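Local coordinates for TraM protein (Plasmid R64, PDB 3WZ3), which probably serves, as DotI does in Legionella, in the inner-membrane complex of a type IVB secretion system, with this chain as its periplasmic part, at residues M66-T72 against P95-V101; R39-G44 against E131-M135; G86-W90 against T117-V121. All coordinates share one frame. Residue numbers count along the deposited sequence, not the author numbering.

Interaction 1 (M66-T72 against P95-V101)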
loop_
_atom_site.group_PDB
_atom_site.type_symbol
_atom_site.label_atom_id
_atom_site.label_comp_id
_atom_site.label_asym_id
_atom_site.label_seq_id
_atom_site.Cartn_x
_atom_site.Cartn_y
_atom_site.Cartn_z
HETATM N N MSE A 66 19.197 -5.269 -2.081
HETATM C CA MSE A 66 18.230 -5.643 -3.086
HETATM C C MSE A 66 17.143 -4.588 -3.190
HETATM O O MSE A 66 16.802 -3.929 -2.202
HETATM C CB MSE A 66 17.597 -6.992 -2.743
HETATM C CG MSE A 66 18.569 -8.178 -2.849
HETATM SE SE MSE A 66 17.617 -9.861 -2.568
HETATM C CE MSE A 66 18.987 -11.106 -3.173
ATOM N N ASN A 67 16.621 -4.422 -4.393
ATOM C CA ASN A 67 15.459 -3.581 -4.589
ATOM C C ASN A 67 14.219 -4.436 -4.411
ATOM O O ASN A 67 14.278 -5.651 -4.584
ATOM C CB ASN A 67 15.456 -3.000 -6.000
ATOM C CG ASN A 67 16.579 -1.996 -6.226
ATOM O OD1 ASN A 67 17.098 -1.416 -5.290
ATOM N ND2 ASN A 67 16.929 -1.775 -7.485
ATOM N N LEU A 68 13.101 -3.808 -4.065
ATOM C CA LEU A 68 11.809 -4.488 -4.081
ATOM C C LEU A 68 11.035 -3.995 -5.284
ATOM O O LEU A 68 10.937 -2.787 -5.504
ATOM C CB LEU A 68 11.012 -4.166 -2.823
ATOM C CG LEU A 68 9.665 -4.893 -2.715
ATOM C CD1 LEU A 68 9.855 -6.400 -2.552
ATOM C CD2 LEU A 68 8.868 -4.351 -1.528
ATOM N N THR A 69 10.500 -4.927 -6.069
ATOM C CA THR A 69 9.674 -4.594 -7.217
ATOM C C THR A 69 8.302 -5.213 -7.009
ATOM O O THR A 69 8.179 -6.250 -6.373
ATOM C CB THR A 69 10.309 -5.112 -8.517
ATOM O OG1 THR A 69 10.304 -6.541 -8.509
ATOM C CG2 THR A 69 11.759 -4.621 -8.617
ATOM N N ALA A 70 7.270 -4.564 -7.527
ATOM C CA ALA A 70 5.923 -5.105 -7.380
ATOM C C ALA A 70 5.011 -4.651 -8.488
ATOM O O ALA A 70 5.138 -3.527 -8.994
ATOM C CB ALA A 70 5.319 -4.680 -6.033
ATOM N N THR A 71 4.059 -5.522 -8.808
ATOM C CA THR A 71 3.031 -5.210 -9.787
ATOM C C THR A 71 1.672 -5.439 -9.143
ATOM O O THR A 71 1.431 -6.493 -8.563
ATOM C CB THR A 71 3.156 -6.092 -11.034
ATOM O OG1 THR A 71 4.415 -5.842 -11.679
ATOM C CG2 THR A 71 2.031 -5.765 -12.016
ATOM N N THR A 72 0.798 -4.444 -9.257
ATOM C CA THR A 72 -0.553 -4.521 -8.704
ATOM C C THR A 72 -1.515 -4.840 -9.831
ATOM O O THR A 72 -1.503 -4.175 -10.877
ATOM C CB THR A 72 -0.935 -3.194 -8.018
ATOM O OG1 THR A 72 0.019 -2.916 -6.988
ATOM C CG2 THR A 72 -2.316 -3.282 -7.404
ATOM N N PRO A 95 -4.865 -7.853 -6.220
ATOM C CA PRO A 95 -3.727 -8.785 -6.306
ATOM C C PRO A 95 -2.423 -7.984 -6.358
ATOM O O PRO A 95 -2.392 -6.949 -7.028
ATOM C CB PRO A 95 -3.946 -9.501 -7.653
ATOM C CG PRO A 95 -5.294 -9.072 -8.159
ATOM C CD PRO A 95 -5.652 -7.802 -7.464
ATOM N N VAL A 96 -1.389 -8.450 -5.651
ATOM C CA VAL A 96 -0.079 -7.829 -5.719
ATOM C C VAL A 96 0.961 -8.938 -5.793
ATOM O O VAL A 96 0.937 -9.867 -4.986
ATOM C CB VAL A 96 0.199 -6.973 -4.470
ATOM C CG1 VAL A 96 1.611 -6.385 -4.533
ATOM C CG2 VAL A 96 -0.850 -5.884 -4.344
ATOM N N ARG A 97 1.854 -8.857 -6.770
ATOM C CA ARG A 97 2.989 -9.770 -6.796
ATOM C C ARG A 97 4.237 -8.928 -6.587
ATOM O O ARG A 97 4.346 -7.841 -7.132
ATOM C CB ARG A 97 3.043 -10.566 -8.108
ATOM C CG ARG A 97 3.068 -9.745 -9.363
ATOM C CD ARG A 97 2.909 -10.655 -10.600
ATOM N NE ARG A 97 2.907 -9.907 -11.858
ATOM C CZ ARG A 97 4.003 -9.556 -12.524
ATOM N NH1 ARG A 97 5.202 -9.881 -12.057
ATOM N NH2 ARG A 97 3.905 -8.879 -13.660
HETATM N N MSE A 98 5.152 -9.413 -5.766
HETATM C CA MSE A 98 6.366 -8.644 -5.487
HETATM C C MSE A 98 7.593 -9.525 -5.404
HETATM O O MSE A 98 7.502 -10.725 -5.153
HETATM C CB MSE A 98 6.203 -7.800 -4.216
HETATM C CG MSE A 98 6.111 -8.581 -2.930
HETATM SE SE MSE A 98 5.848 -7.435 -1.341
HETATM C CE MSE A 98 4.010 -6.923 -1.658
ATOM N N ARG A 99 8.748 -8.920 -5.618
ATOM C CA ARG A 99 9.978 -9.698 -5.683
ATOM C C ARG A 99 11.172 -8.867 -5.261
ATOM O O ARG A 99 11.314 -7.729 -5.692
ATOM C CB ARG A 99 10.197 -10.220 -7.109
ATOM C CG ARG A 99 11.324 -11.243 -7.180
ATOM C CD ARG A 99 11.477 -11.797 -8.575
ATOM N NE ARG A 99 12.236 -13.042 -8.543
ATOM C CZ ARG A 99 12.333 -13.885 -9.563
ATOM N NH1 ARG A 99 11.707 -13.623 -10.703
ATOM N NH2 ARG A 99 13.052 -14.992 -9.434
ATOM N N LEU A 100 12.026 -9.445 -4.423
ATOM C CA LEU A 100 13.303 -8.822 -4.079
ATOM C C LEU A 100 14.325 -9.165 -5.154
ATOM O O LEU A 100 14.521 -10.339 -5.466
ATOM C CB LEU A 100 13.752 -9.284 -2.688
ATOM C CG LEU A 100 12.923 -8.696 -1.546
ATOM C CD1 LEU A 100 13.032 -9.537 -0.261
ATOM C CD2 LEU A 100 13.337 -7.247 -1.311
ATOM N N VAL A 101 14.940 -8.137 -5.729
ATOM C CA VAL A 101 15.837 -8.302 -6.867
ATOM C C VAL A 101 17.171 -7.614 -6.615
ATOM O O VAL A 101 17.220 -6.418 -6.354
ATOM C CB VAL A 101 15.208 -7.743 -8.152
ATOM C CG1 VAL A 101 16.190 -7.835 -9.319
ATOM C CG2 VAL A 101 13.918 -8.488 -8.468
#

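Interaction 2 (R39-G44 against E131-M135)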
loop_
_atom_site.group_PDB
_atom_site.type_symbol
_atom_site.label_atom_id
_atom_site.label_comp_id
_atom_site.label_asym_id
_atom_site.label_seq_id
_atom_site.Cartn_x
_atom_site.Cartn_y
_atom_site.Cartn_z
ATOM N N ARG A 39 -0.502 9.244 2.299
ATOM C CA ARG A 39 -1.540 8.384 1.711
ATOM C C ARG A 39 -2.245 7.544 2.771
ATOM O O ARG A 39 -3.206 6.834 2.458
ATOM C CB ARG A 39 -0.947 7.454 0.645
ATOM C CG ARG A 39 -0.308 8.185 -0.518
ATOM C CD ARG A 39 -1.374 8.868 -1.341
ATOM N NE ARG A 39 -0.851 9.588 -2.502
ATOM C CZ ARG A 39 -0.999 10.895 -2.696
ATOM N NH1 ARG A 39 -0.488 11.461 -3.786
ATOM N NH2 ARG A 39 -1.656 11.639 -1.805
ATOM N N PHE A 40 -1.796 7.622 4.023
ATOM C CA PHE A 40 -2.281 6.726 5.088
ATOM C C PHE A 40 -2.691 7.499 6.330
ATOM O O PHE A 40 -2.108 8.552 6.605
ATOM C CB PHE A 40 -1.149 5.783 5.542
ATOM C CG PHE A 40 -0.757 4.720 4.545
ATOM C CD1 PHE A 40 0.147 4.980 3.527
ATOM C CD2 PHE A 40 -1.282 3.434 4.667
ATOM C CE1 PHE A 40 0.512 3.973 2.653
ATOM C CE2 PHE A 40 -0.917 2.428 3.799
ATOM C CZ PHE A 40 -0.036 2.691 2.790
ATOM N N SER A 41 -3.658 6.987 7.099
ATOM C CA SER A 41 -3.735 7.384 8.497
ATOM C C SER A 41 -2.604 6.654 9.228
ATOM O O SER A 41 -2.029 5.697 8.707
ATOM C CB SER A 41 -5.070 6.963 9.115
ATOM O OG SER A 41 -5.137 5.545 9.240
ATOM N N ASP A 42 -2.320 7.041 10.467
ATOM C CA ASP A 42 -1.227 6.369 11.162
ATOM C C ASP A 42 -1.551 4.898 11.458
ATOM O O ASP A 42 -0.665 4.042 11.415
ATOM C CB ASP A 42 -0.821 7.159 12.416
ATOM C CG ASP A 42 -0.070 8.448 12.071
ATOM O OD1 ASP A 42 0.268 8.658 10.886
ATOM O OD2 ASP A 42 0.185 9.267 12.977
ATOM N N GLU A 43 -2.820 4.581 11.733
ATOM C CA GLU A 43 -3.210 3.173 11.858
ATOM C C GLU A 43 -3.068 2.417 10.535
ATOM O O GLU A 43 -2.675 1.240 10.515
ATOM C CB GLU A 43 -4.641 3.031 12.360
ATOM C CG GLU A 43 -4.970 1.603 12.752
ATOM C CD GLU A 43 -4.307 1.188 14.061
ATOM O OE1 GLU A 43 -3.863 2.086 14.801
ATOM O OE2 GLU A 43 -4.242 -0.031 14.359
ATOM N N GLY A 44 -3.370 3.074 9.424
ATOM C CA GLY A 44 -3.199 2.465 8.125
ATOM C C GLY A 44 -1.729 2.171 7.865
ATOM O O GLY A 44 -1.363 1.105 7.363
ATOM N N GLU A 131 -7.413 8.883 2.582
ATOM C CA GLU A 131 -6.254 8.204 3.160
ATOM C C GLU A 131 -6.613 6.759 3.452
ATOM O O GLU A 131 -7.780 6.423 3.704
ATOM C CB GLU A 131 -5.781 8.914 4.438
ATOM C CG GLU A 131 -6.700 8.729 5.600
ATOM C CD GLU A 131 -6.388 9.628 6.783
ATOM O OE1 GLU A 131 -5.380 10.379 6.733
ATOM O OE2 GLU A 131 -7.150 9.586 7.777
ATOM N N ILE A 132 -5.613 5.891 3.417
ATOM C CA ILE A 132 -5.804 4.490 3.747
ATOM C C ILE A 132 -5.801 4.307 5.258
ATOM O O ILE A 132 -4.793 4.581 5.926
ATOM C CB ILE A 132 -4.665 3.663 3.130
ATOM C CG1 ILE A 132 -4.743 3.740 1.599
ATOM C CG2 ILE A 132 -4.729 2.227 3.643
ATOM C CD1 ILE A 132 -3.506 3.174 0.880
ATOM N N ARG A 133 -6.913 3.827 5.806
ATOM C CA ARG A 133 -6.995 3.620 7.252
ATOM C C ARG A 133 -6.724 2.201 7.695
ATOM O O ARG A 133 -6.522 1.959 8.888
ATOM C CB ARG A 133 -8.341 4.068 7.812
ATOM C CG ARG A 133 -9.499 3.320 7.214
ATOM C CD ARG A 133 -10.808 3.600 7.967
ATOM N NE ARG A 133 -10.886 2.879 9.223
ATOM C CZ ARG A 133 -10.966 3.464 10.415
ATOM N NH1 ARG A 133 -10.980 4.792 10.507
ATOM N NH2 ARG A 133 -11.023 2.723 11.515
ATOM N N GLN A 134 -6.692 1.267 6.746
ATOM C CA GLN A 134 -6.377 -0.129 7.052
ATOM C C GLN A 134 -5.787 -0.805 5.840
ATOM O O GLN A 134 -6.282 -0.620 4.734
ATOM C CB GLN A 134 -7.618 -0.900 7.516
ATOM C CG GLN A 134 -7.261 -2.284 8.082
ATOM C CD GLN A 134 -8.424 -2.969 8.749
ATOM O OE1 GLN A 134 -8.333 -3.395 9.902
ATOM N NE2 GLN A 134 -9.513 -3.100 8.030
HETATM N N MSE A 135 -4.716 -1.570 6.058
HETATM C CA MSE A 135 -4.043 -2.345 5.011
HETATM C C MSE A 135 -3.783 -3.735 5.559
HETATM O O MSE A 135 -3.191 -3.880 6.640
HETATM C CB MSE A 135 -2.712 -1.717 4.608
HETATM C CG MSE A 135 -1.948 -2.558 3.614
HETATM SE SE MSE A 135 -0.359 -1.641 2.882
HETATM C CE MSE A 135 -1.150 -0.665 1.408
HETATM O O HOH W 1 -3.680 -1.115 8.828
#

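Interaction 3 (G86-W90 against T117-V121)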
loop_
_atom_site.group_PDB
_atom_site.type_symbol
_atom_site.label_atom_id
_atom_site.label_comp_id
_atom_site.label_asym_id
_atom_site.label_seq_id
_atom_site.Cartn_x
_atom_site.Cartn_y
_atom_site.Cartn_z
ATOM N N GLY A 86 -20.197 9.472 9.996
ATOM C CA GLY A 86 -20.595 10.060 8.728
ATOM C C GLY A 86 -19.465 10.171 7.718
ATOM O O GLY A 86 -19.604 10.841 6.692
ATOM N N VAL A 87 -18.348 9.513 8.005
ATOM C CA VAL A 87 -17.201 9.516 7.099
ATOM C C VAL A 87 -17.318 8.349 6.121
ATOM O O VAL A 87 -17.421 7.181 6.541
ATOM C CB VAL A 87 -15.872 9.397 7.861
ATOM C CG1 VAL A 87 -14.693 9.284 6.867
ATOM C CG2 VAL A 87 -15.679 10.589 8.791
ATOM N N TRP A 88 -17.327 8.666 4.831
ATOM C CA TRP A 88 -17.474 7.643 3.802
ATOM C C TRP A 88 -16.178 6.859 3.672
ATOM O O TRP A 88 -15.094 7.416 3.800
ATOM C CB TRP A 88 -17.854 8.247 2.435
ATOM C CG TRP A 88 -18.484 7.226 1.548
ATOM C CD1 TRP A 88 -17.899 6.550 0.511
ATOM C CD2 TRP A 88 -19.820 6.725 1.653
ATOM N NE1 TRP A 88 -18.804 5.674 -0.044
ATOM C CE2 TRP A 88 -19.987 5.760 0.642
ATOM C CE3 TRP A 88 -20.895 7.011 2.496
ATOM C CZ2 TRP A 88 -21.189 5.060 0.466
ATOM C CZ3 TRP A 88 -22.078 6.304 2.331
ATOM C CH2 TRP A 88 -22.217 5.354 1.322
ATOM N N PHE A 89 -16.302 5.566 3.429
ATOM C CA PHE A 89 -15.144 4.699 3.200
ATOM C C PHE A 89 -15.453 3.709 2.088
ATOM O O PHE A 89 -16.625 3.424 1.766
ATOM C CB PHE A 89 -14.757 3.933 4.469
ATOM C CG PHE A 89 -15.710 2.814 4.805
ATOM C CD1 PHE A 89 -15.521 1.548 4.276
ATOM C CD2 PHE A 89 -16.812 3.047 5.634
ATOM C CE1 PHE A 89 -16.422 0.511 4.560
ATOM C CE2 PHE A 89 -17.703 2.011 5.934
ATOM C CZ PHE A 89 -17.506 0.755 5.392
ATOM N N TRP A 90 -14.379 3.182 1.509
ATOM C CA TRP A 90 -14.449 2.128 0.511
ATOM C C TRP A 90 -13.425 1.067 0.902
ATOM O O TRP A 90 -12.304 1.405 1.312
ATOM C CB TRP A 90 -14.042 2.615 -0.873
ATOM C CG TRP A 90 -14.741 3.805 -1.435
ATOM C CD1 TRP A 90 -15.781 3.799 -2.343
ATOM C CD2 TRP A 90 -14.414 5.186 -1.219
ATOM N NE1 TRP A 90 -16.117 5.098 -2.683
ATOM C CE2 TRP A 90 -15.293 5.955 -1.998
ATOM C CE3 TRP A 90 -13.467 5.847 -0.427
ATOM C CZ2 TRP A 90 -15.243 7.338 -2.028
ATOM C CZ3 TRP A 90 -13.430 7.229 -0.456
ATOM C CH2 TRP A 90 -14.313 7.956 -1.252
ATOM N N THR A 117 -8.682 -0.311 3.069
ATOM C CA THR A 117 -9.842 0.529 3.327
ATOM C C THR A 117 -9.409 1.989 3.286
ATOM O O THR A 117 -8.486 2.400 4.013
ATOM C CB THR A 117 -10.545 0.225 4.643
ATOM O OG1 THR A 117 -11.101 -1.099 4.596
ATOM C CG2 THR A 117 -11.709 1.187 4.840
ATOM N N ILE A 118 -10.056 2.744 2.410
ATOM C CA ILE A 118 -9.780 4.155 2.190
ATOM C C ILE A 118 -10.922 4.943 2.795
ATOM O O ILE A 118 -12.096 4.613 2.569
ATOM C CB ILE A 118 -9.689 4.452 0.693
ATOM C CG1 ILE A 118 -8.485 3.729 0.102
ATOM C CG2 ILE A 118 -9.574 5.968 0.448
ATOM C CD1 ILE A 118 -8.468 3.687 -1.413
ATOM N N GLN A 119 -10.609 5.958 3.590
ATOM C CA GLN A 119 -11.646 6.834 4.130
ATOM C C GLN A 119 -11.478 8.257 3.614
ATOM O O GLN A 119 -10.382 8.680 3.272
ATOM C CB GLN A 119 -11.633 6.838 5.665
ATOM C CG GLN A 119 -10.368 7.453 6.275
ATOM C CD GLN A 119 -10.308 7.277 7.788
ATOM O OE1 GLN A 119 -11.196 6.675 8.397
ATOM N NE2 GLN A 119 -9.264 7.802 8.404
ATOM N N ARG A 120 -12.584 8.991 3.578
ATOM C CA ARG A 120 -12.557 10.401 3.233
ATOM C C ARG A 120 -11.858 11.211 4.327
ATOM O O ARG A 120 -11.917 10.863 5.509
ATOM C CB ARG A 120 -13.988 10.922 3.068
ATOM C CG ARG A 120 -14.663 10.544 1.748
ATOM C CD ARG A 120 -13.929 11.090 0.498
ATOM N NE ARG A 120 -13.444 12.460 0.749
ATOM C CZ ARG A 120 -14.209 13.542 0.733
ATOM N NH1 ARG A 120 -15.500 13.467 0.402
ATOM N NH2 ARG A 120 -13.663 14.713 1.034
ATOM N N VAL A 121 -11.232 12.316 3.896
ATOM C CA VAL A 121 -10.528 13.265 4.746
ATOM C C VAL A 121 -10.937 14.656 4.269
ATOM O O VAL A 121 -11.185 14.862 3.093
ATOM C CB VAL A 121 -9.001 13.123 4.573
ATOM C CG1 VAL A 121 -8.242 14.129 5.422
ATOM C CG2 VAL A 121 -8.583 11.712 4.949
#

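Interaction 1 (M66-T72 against P95-V101)
Six backbone hydrogen bonds join these two antiparallel strands, whose short axes run at 162°. They come in three reciprocal pairs. Asn67 N reaches Val101 O at 2.9 Å, and Val101 N returns to Asn67 O at 2.8 Å. Thr69 N and Arg99 O lie 2.9 Å apart, Arg99 N and Thr69 O 2.8 Å. Thr71 N and Arg97 O follow at 2.9 Å, Arg97 N and Thr71 O at 3.0 Å. The residues between turn their amides away from the partner strand. Ala70 N is met by the Asn23 side chain, and Val96 and Met98 bond to the next strand through Phe112 and Gln110. Side-chain polar groups also find partners outside: Asn67 OD1 takes Phe26 N, Arg97 forms a salt bridge with Glu109, and Arg99 NE donates to Lys107 O. Leu68, Ala70, Met98 and Leu100 share the apolar face. Leu68 CD1 lies 3.8 Å from Leu100 CD2, and Ala70 CB lies 3.7 Å from Met98 CB. Phe22 of helix 7-22 packs on this face. Both methionines of the contact are selenomethionines. The arrangement is a regular two-stranded part of a beta hairpin, within the helix-backed antiparallel sheet of an NTF2-like domain.

Interaction 2 (R39-G44 against E131-M135)
Arg39 starts the contact with its carbonyl: Ile132 N donates to Arg39 O at 2.8 Å. Phe40 follows, its backbone bridged to Ile132 with the CA atoms 4.4 Å apart. Its ring fills the space beside the strand. Ile132 CD1 lies over one face, 4.2 Å from the Phe40 ring centroid, a CH-pi contact. At the ring edge, selenomethionine Met135 SE lies 5.4 Å from the Phe40 centroid, a Met-aromatic contact. Ser41 closes the bridge, as Ser41 N donates to Ile132 O at 2.9 Å. Ser41 is also the N-cap of the next helix: Ser41 OG accepts from Gly44 N at 3.0 Å. Glu43 O is linked to Met135 N by one water, at 3.1 Å and 3.0 Å from water O. Gly44 lets the helix start lie close to the strand. Gly44 CA is 3.4 Å from Ile132 O, and a CB there would clash with that oxygen. The contact thus fixes the start of helix 42-54 against outer strand 130-139. On its other edge this strand pairs with strand 110-120, where Arg133 and Gln134 both face Thr117 in a classic beta bulge. Helix 7-22 packs nearby, with Ala17 on Ile132 and Leu18 on Met135.

Interaction 3 (G86-W90 against T117-V121)
Trp88, Phe89 and Trp90 take different rotamers, and the last two point to opposite faces of the sheet. Trp88 is t at chi1, and its indole leads away from the other strand to Gln80, which accepts from Trp88 NE1. Phe89 is p. Its ring also leads away, but Phe89 CD1 stays 3.9 Å from Thr117 CG2. Trp90 is m, which lays its indole along the partner strand. Trp90 CE3 comes 4.0 Å from Ile118 CG2, and Trp90 CH2 comes 3.6 Å from Arg120 CD, at the ring edge. Arg120 is folded, with chi1, chi2 and chi3 all m. This lets Arg120 NH2 donate back to Val121 O at 3.2 Å. Arg120 NE binds Gly129 O, and the guanidinium makes a cation-pi contact with Trp5. Val87, t at chi1, puts CG1 3.5 Å from Arg120 O. Between the two backbones run three hydrogen bonds: Arg120 N to Trp88 O at 3.0 Å, Trp90 N to Ile118 O at 2.9 Å, and Ile118 N to Trp90 O at 2.8 Å. Backbone hydrogen bonds thus set the pairing, while the Trp90 indole packs on apolar carbons, including those of an arginine whose charged end is engaged by other groups.

All three contacts reach one four-stranded antiparallel sheet. Interactions 1 and 3 share strand 88-101 but pair its two ends with different neighbours. Their centres are 28 Å apart, on opposite sides of the chain's centre. Both are held by regular backbone pairing. In interaction 1 the exposed arginines Arg97 and Arg99 lie opposite the apolar face. In interaction 3 the buried Trp90 packs along its partner strand. Interaction 2 differs in kind: a loop and helix start meet outer strand 130-139 through a single bridge, an N-cap and the packing of buried Phe40. All are partly buried. Interactions 2 and 3 touch: Arg133 N and Thr117 O are 2.8 Å apart, as are Arg133 NH1 and Gln119 OE1.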